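Local coordinates for probable D-tyrosyl-tRNA(Tyr) deacylase 1 (Homo sapiens, PDB 2OKV) that deacylates D-aminoacyl-tRNAs and mischarged glycyl-tRNA(Ala), and also binds the c-myc DNA-unwinding element and takes part in DNA replication, at the interface of chains A and B. Coordinates in Å, arbitrary orientation; residue numbers count along the deposited sequence, not the author numbering. Chains: chain A/B, Probable D-tyrosyl-tRNA(Tyr) deacylase 1.

The interface of chains A and B. Residues chain A 2-4, 82, 142, 144; chain B 4, 82, 142, 144.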
loop_
_atom_site.group_PDB
_atom_site.type_symbol
_atom_site.label_atom_id
_atom_site.label_comp_id
_atom_site.label_asym_id
_atom_site.label_seq_id
_atom_site.Cartn_x
_atom_site.Cartn_y
_atom_site.Cartn_z
ATOM N N LYS A 2 2.615 7.719 -9.647
ATOM C CA LYS A 2 2.914 6.596 -8.754
ATOM C C LYS A 2 1.638 5.853 -8.396
ATOM O O LYS A 2 0.575 6.456 -8.310
ATOM C CB LYS A 2 3.629 7.089 -7.490
ATOM C CG LYS A 2 5.015 7.705 -7.772
ATOM C CD LYS A 2 5.673 8.262 -6.524
ATOM C CE LYS A 2 6.313 7.163 -5.665
ATOM N NZ LYS A 2 7.063 7.759 -4.496
ATOM N N ALA A 3 1.747 4.542 -8.190
ATOM C CA ALA A 3 0.616 3.741 -7.749
ATOM C C ALA A 3 1.072 2.710 -6.727
ATOM O O ALA A 3 2.193 2.200 -6.817
ATOM C CB ALA A 3 -0.043 3.042 -8.946
ATOM N N VAL A 4 0.215 2.430 -5.753
ATOM C CA VAL A 4 0.356 1.233 -4.903
ATOM C C VAL A 4 -0.785 0.293 -5.260
ATOM O O VAL A 4 -1.963 0.660 -5.182
ATOM C CB VAL A 4 0.335 1.538 -3.395
ATOM C CG1 VAL A 4 0.253 0.233 -2.563
ATOM C CG2 VAL A 4 1.564 2.338 -2.996
ATOM N N LEU A 82 1.400 9.684 -2.058
ATOM C CA LEU A 82 2.418 8.729 -2.524
ATOM C C LEU A 82 3.803 9.266 -2.914
ATOM O O LEU A 82 4.700 8.484 -3.221
ATOM C CB LEU A 82 1.863 7.868 -3.657
ATOM C CG LEU A 82 0.778 6.892 -3.205
ATOM C CD1 LEU A 82 0.294 6.100 -4.381
ATOM C CD2 LEU A 82 1.334 5.972 -2.127
ATOM N N THR A 142 1.459 -6.781 -2.503
ATOM C CA THR A 142 1.514 -5.326 -2.693
ATOM C C THR A 142 2.680 -4.963 -3.619
ATOM O O THR A 142 3.818 -5.392 -3.413
ATOM C CB THR A 142 1.711 -4.613 -1.334
ATOM O OG1 THR A 142 0.776 -5.134 -0.377
ATOM C CG2 THR A 142 1.564 -3.073 -1.431
ATOM N N GLU A 144 4.522 -1.635 -5.820
ATOM C CA GLU A 144 4.647 -0.208 -6.121
ATOM C C GLU A 144 4.958 -0.040 -7.608
ATOM O O GLU A 144 5.831 -0.726 -8.154
ATOM C CB GLU A 144 5.762 0.420 -5.296
ATOM C CG GLU A 144 5.526 0.400 -3.779
ATOM C CD GLU A 144 6.718 0.893 -2.986
ATOM O OE1 GLU A 144 6.593 1.037 -1.760
ATOM O OE2 GLU A 144 7.791 1.150 -3.571
ATOM N N VAL B 4 5.395 0.102 2.826
ATOM C CA VAL B 4 4.175 0.847 2.521
ATOM C C VAL B 4 3.420 0.975 3.826
ATOM O O VAL B 4 3.130 -0.014 4.487
ATOM C CB VAL B 4 3.319 0.202 1.413
ATOM C CG1 VAL B 4 1.929 0.904 1.318
ATOM C CG2 VAL B 4 4.055 0.281 0.069
ATOM N N LEU B 82 7.251 -6.037 -2.359
ATOM C CA LEU B 82 7.713 -4.662 -2.508
ATOM C C LEU B 82 9.134 -4.574 -3.080
ATOM O O LEU B 82 9.511 -3.550 -3.644
ATOM C CB LEU B 82 7.618 -3.915 -1.179
ATOM C CG LEU B 82 6.218 -3.731 -0.606
ATOM C CD1 LEU B 82 6.344 -3.109 0.755
ATOM C CD2 LEU B 82 5.380 -2.848 -1.511
ATOM N N THR B 142 -1.583 6.996 2.565
ATOM C CA THR B 142 -0.638 5.914 2.239
ATOM C C THR B 142 0.726 6.519 1.944
ATOM O O THR B 142 0.838 7.391 1.107
ATOM C CB THR B 142 -1.118 5.134 0.989
ATOM O OG1 THR B 142 -2.489 4.749 1.149
ATOM C CG2 THR B 142 -0.253 3.879 0.742
ATOM N N GLU B 144 4.938 5.801 1.121
ATOM C CA GLU B 144 6.040 4.916 0.776
ATOM C C GLU B 144 7.319 5.365 1.488
ATOM O O GLU B 144 7.694 6.540 1.418
ATOM C CB GLU B 144 6.266 4.899 -0.732
ATOM C CG GLU B 144 5.088 4.350 -1.541
ATOM C CD GLU B 144 5.317 4.398 -3.050
ATOM O OE1 GLU B 144 4.401 4.006 -3.797
ATOM O OE2 GLU B 144 6.404 4.827 -3.495
HETATM O O HOH W 1 4.921 3.868 -6.274
HETATM O O HOH W 2 8.956 4.004 -4.460
#
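Across the two-fold axis of the DTD homodimer, the carboxylates of A:Glu144 and B:Glu144 meet tip to tip and stack almost parallel, their planes 8° apart, with CD of A:Glu144 3.8 Å from CD of B:Glu144. If both are ionised they would repel, which counter-charge and water may offset; a bound proton is possible but not seen. A:Lys2 may balance B:Glu144, and its symmetry mate A:Glu144: the ammonium NZ of A:Lys2 forms a salt bridge, weak as a hydrogen bond, with carboxylate OE2 of B:Glu144 at 3.2 Å. The lysine chain bends at chi3 (79°), and the same NZ donates to the backbone O of A:Leu82 at 2.8 Å, in the carbonyl plane, which fixes the amine beside its partner. A long, flexible lysine suits this double task. Water adds two links: one molecule joins OE1 of B:Glu144 to the backbone O of A:Ala3, and another lies 2.8 Å from OE2 of B:Glu144 and also reaches OE2 of A:Glu144. The glutamates are extended beyond CG, long enough for each to slide past the other chain's valine, whose short branched side chain lets the carboxylate pass alongside; CG2 of A:Val4 packs 3.4 Å from OE1 of B:Glu144, and B:Val4 meets A:Glu144 likewise. Flanking this polar centre, the compact branched side chains of leucine and threonine lie side by side: methyl CD2 of B:Leu82 rests 3.8 Å from CG2 of A:Thr142, a methyl placed anti to the backbone N while OG1 lies beside that nitrogen (chi1 -48°). A:Leu82 and B:Thr142 repeat this pairing. The patch thus joins strands 2-8 and 141-146 and the 3-10 helix 80-82 of both subunits, with the long helices 39-51 and 99-116 on the outer sides of the dimer.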